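Side-chain contact in putative pyridoxal phosphate-dependent transferase (Clostridium difficile, PDB 4DQ6), which is a putative pyridoxal phosphate-dependent transferase of the class I and II aminotransferase family, with pyridoxal-5'-phosphate bound in its pocket: residues F168-P173 with R179-D184. Numbering follows the deposited sequence.
Sequences FILCNP and RVWTKD
The direct hydrogen bond of this contact runs from the indole of W181: its NE1 donates to C171 O at 3.0 Å with an N-H...O angle of 152°, and the carbonyl oxygen lies close to the indole plane. W181 has CG anti to its carbonyl carbon (chi1 -56°), which carries the indole across to the end of strand 165-171, where NE1 meets C171 O. N172 OD1 approaches W181 CD1 at the ring edge, 3.4 Å away and near the indole plane, with amide and indole planes 38° apart. A second polar link is indirect: one water donates to both N172 OD1 (3.1 Å) and W181 O (2.8 Å), while N172 ND2 bonds to I217 O. Among the apolar contacts, L170 CD1 lies obliquely to the indole, 4.1 Å from W181 CD1. Further along, P173, which follows a cis peptide bond, sets CB 4.2 Å from V180 CG2. On one indole face R179 CB sits near the rim, and the guanidinium pairs with E185 and E323. The contact thus ties the strand end to the turn leading into helix 183-195, inside a beta-alpha-beta unit. Since C171 touches pyridoxal-5'-phosphate, the indole bond to its carbonyl probably helps fix the backbone where the strand ends beside the cofactor.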
ATOM      1  N   PHE A 168      20.778  -4.444  13.507  1.00 17.95           N
ATOM      2  CA  PHE A 168      20.111  -5.001  14.657  1.00 17.45           C
ATOM      3  C   PHE A 168      18.685  -4.540  14.622  1.00 16.71           C
ATOM      4  O   PHE A 168      18.456  -3.299  14.538  1.00 15.66           O
ATOM      5  CB  PHE A 168      20.840  -4.559  15.956  1.00 17.49           C
ATOM      6  CG  PHE A 168      20.301  -5.209  17.215  1.00 18.03           C
ATOM      7  CD1 PHE A 168      19.075  -4.807  17.733  1.00 17.76           C
ATOM      8  CD2 PHE A 168      21.047  -6.223  17.903  1.00 18.74           C
ATOM      9  CE1 PHE A 168      18.598  -5.395  18.891  1.00 17.74           C
ATOM     10  CE2 PHE A 168      20.533  -6.823  19.046  1.00 18.29           C
ATOM     11  CZ  PHE A 168      19.307  -6.395  19.525  1.00 17.42           C
ATOM     12  N   ILE A 169      17.755  -5.498  14.663  1.00 16.38           N
ATOM     13  CA  ILE A 169      16.352  -5.091  14.639  1.00 15.91           C
ATOM     14  C   ILE A 169      15.811  -5.238  16.079  1.00 16.53           C
ATOM     15  O   ILE A 169      15.777  -6.361  16.616  1.00 16.67           O
ATOM     16  CB  ILE A 169      15.475  -5.901  13.636  1.00 17.05           C
ATOM     17  CG1 ILE A 169      16.117  -6.054  12.265  1.00 18.42           C
ATOM     18  CG2 ILE A 169      14.067  -5.251  13.532  1.00 15.86           C
ATOM     19  CD1 ILE A 169      15.272  -6.781  11.228  1.00 19.96           C
ATOM     20  N   LEU A 170      15.423  -4.106  16.671  1.00 15.36           N
ATOM     21  CA  LEU A 170      15.059  -4.023  18.055  1.00 15.07           C
ATOM     22  C   LEU A 170      13.522  -3.858  18.049  1.00 14.60           C
ATOM     23  O   LEU A 170      12.921  -3.108  17.203  1.00 15.90           O
ATOM     24  CB  LEU A 170      15.684  -2.798  18.732  1.00 14.78           C
ATOM     25  CG  LEU A 170      15.079  -2.247  20.033  1.00 14.95           C
ATOM     26  CD1 LEU A 170      15.401  -3.247  21.141  1.00 15.84           C
ATOM     27  CD2 LEU A 170      15.617  -0.876  20.373  1.00 15.85           C
ATOM     28  N   CYS A 171      12.825  -4.576  18.951  1.00 14.53           N
ATOM     29  CA  CYS A 171      11.410  -4.358  19.189  1.00 13.82           C
ATOM     30  C   CYS A 171      11.210  -3.639  20.517  1.00 13.16           C
ATOM     31  O   CYS A 171      11.598  -4.170  21.539  1.00 13.44           O
ATOM     32  CB  CYS A 171      10.710  -5.724  19.192  1.00 12.91           C
ATOM     33  SG  CYS A 171       8.937  -5.694  18.885  1.00 13.70           S
ATOM     34  N   ASN A 172      10.594  -2.437  20.495  1.00 13.99           N
ATOM     35  CA  ASN A 172      10.482  -1.566  21.684  1.00 15.00           C
ATOM     36  C   ASN A 172       9.232  -0.759  21.663  1.00 14.54           C
ATOM     37  O   ASN A 172       9.201   0.211  20.973  1.00 14.06           O
ATOM     38  CB  ASN A 172      11.768  -0.676  21.658  1.00 17.78           C
ATOM     39  CG  ASN A 172      11.849   0.402  22.720  1.00 20.20           C
ATOM     40  OD1 ASN A 172      11.553   0.140  23.837  1.00 20.67           O
ATOM     41  ND2 ASN A 172      12.388   1.622  22.351  1.00 21.90           N
ATOM     42  N   PRO A 173       8.223  -1.152  22.457  1.00 13.09           N
ATOM     43  CA  PRO A 173       8.149  -2.315  23.340  1.00 13.27           C
ATOM     44  C   PRO A 173       8.261  -3.665  22.621  1.00 12.90           C
ATOM     45  O   PRO A 173       7.931  -3.766  21.423  1.00 13.30           O
ATOM     46  CB  PRO A 173       6.754  -2.205  23.969  1.00 13.49           C
ATOM     47  CG  PRO A 173       6.350  -0.790  23.789  1.00 13.63           C
ATOM     48  CD  PRO A 173       7.016  -0.297  22.562  1.00 12.85           C
ATOM     49  N   ARG A 179       7.881  -6.272  27.345  1.00 13.20           N
ATOM     50  CA  ARG A 179       8.945  -5.421  27.950  1.00 13.89           C
ATOM     51  C   ARG A 179       8.930  -3.993  27.360  1.00 13.77           C
ATOM     52  O   ARG A 179       8.976  -3.828  26.144  1.00 13.82           O
ATOM     53  CB  ARG A 179      10.371  -5.994  27.826  1.00 14.63           C
ATOM     54  CG  ARG A 179      10.759  -7.101  28.815  1.00 14.65           C
ATOM     55  CD  ARG A 179      10.659  -6.768  30.283  1.00 14.33           C
ATOM     56  NE  ARG A 179      11.056  -5.399  30.592  1.00 14.59           N
ATOM     57  CZ  ARG A 179      12.276  -4.943  30.797  1.00 13.87           C
ATOM     58  NH1 ARG A 179      12.483  -3.674  30.995  1.00 13.91           N
ATOM     59  NH2 ARG A 179      13.303  -5.787  30.749  1.00 14.90           N
ATOM     60  N   VAL A 180       8.930  -3.000  28.236  1.00 13.59           N
ATOM     61  CA  VAL A 180       9.189  -1.622  27.922  1.00 13.76           C
ATOM     62  C   VAL A 180      10.644  -1.381  28.392  1.00 14.65           C
ATOM     63  O   VAL A 180      10.905  -1.280  29.583  1.00 14.79           O
ATOM     64  CB  VAL A 180       8.148  -0.699  28.605  1.00 13.90           C
ATOM     65  CG1 VAL A 180       8.519   0.759  28.467  1.00 14.03           C
ATOM     66  CG2 VAL A 180       6.756  -0.951  28.005  1.00 13.15           C
ATOM     67  N   TRP A 181      11.599  -1.386  27.478  1.00 13.67           N
ATOM     68  CA  TRP A 181      12.992  -1.293  27.885  1.00 14.26           C
ATOM     69  C   TRP A 181      13.250   0.027  28.601  1.00 13.96           C
ATOM     70  O   TRP A 181      12.754   1.093  28.180  1.00 15.24           O
ATOM     71  CB  TRP A 181      13.876  -1.404  26.668  1.00 14.44           C
ATOM     72  CG  TRP A 181      13.645  -2.683  25.849  1.00 14.17           C
ATOM     73  CD1 TRP A 181      13.135  -2.764  24.562  1.00 13.92           C
ATOM     74  CD2 TRP A 181      13.832  -4.056  26.265  1.00 13.12           C
ATOM     75  NE1 TRP A 181      13.059  -4.039  24.151  1.00 13.33           N
ATOM     76  CE2 TRP A 181      13.397  -4.886  25.143  1.00 12.66           C
ATOM     77  CE3 TRP A 181      14.203  -4.650  27.424  1.00 13.26           C
ATOM     78  CZ2 TRP A 181      13.520  -6.288  25.174  1.00 13.08           C
ATOM     79  CZ3 TRP A 181      14.328  -6.061  27.454  1.00 12.90           C
ATOM     80  CH2 TRP A 181      13.910  -6.844  26.377  1.00 12.92           C
ATOM     81  N   THR A 182      14.080  -0.017  29.658  1.00 14.93           N
ATOM     82  CA  THR A 182      14.449   1.219  30.339  1.00 15.00           C
ATOM     83  C   THR A 182      15.577   1.930  29.566  1.00 16.00           C
ATOM     84  O   THR A 182      16.225   1.348  28.682  1.00 14.98           O
ATOM     85  CB  THR A 182      14.941   0.953  31.767  1.00 16.03           C
ATOM     86  OG1 THR A 182      16.177   0.221  31.657  1.00 17.09           O
ATOM     87  CG2 THR A 182      13.920   0.113  32.575  1.00 15.86           C
ATOM     88  N   LYS A 183      15.734   3.206  29.838  1.00 17.03           N
ATOM     89  CA  LYS A 183      16.806   3.976  29.199  1.00 19.14           C
ATOM     90  C   LYS A 183      18.113   3.295  29.398  1.00 19.52           C
ATOM     91  O   LYS A 183      18.892   3.171  28.455  1.00 20.25           O
ATOM     92  CB  LYS A 183      16.817   5.374  29.749  1.00 22.58           C
ATOM     93  CG  LYS A 183      17.935   6.214  29.157  1.00 25.97           C
ATOM     94  CD  LYS A 183      18.076   7.476  29.983  1.00 30.28           C
ATOM     95  CE  LYS A 183      17.060   8.487  29.500  1.00 33.45           C
ATOM     96  NZ  LYS A 183      17.411   8.981  28.131  1.00 39.87           N
ATOM     97  N   ASP A 184      18.383   2.836  30.613  1.00 19.14           N
ATOM     98  CA  ASP A 184      19.666   2.163  30.832  1.00 19.49           C
ATOM     99  C   ASP A 184      19.827   0.848  30.063  1.00 18.16           C
ATOM    100  O   ASP A 184      20.945   0.480  29.595  1.00 17.15           O
ATOM    101  CB  ASP A 184      19.941   1.939  32.314  1.00 20.59           C
ATOM    102  CG  ASP A 184      20.298   3.235  33.078  1.00 23.73           C
ATOM    103  OD1 ASP A 184      20.552   4.281  32.456  1.00 26.15           O
ATOM    104  OD2 ASP A 184      20.388   3.145  34.336  1.00 27.86           O
TER
HETATM  105  O   HOH W   1      11.088   2.056  26.196  1.00 16.58           O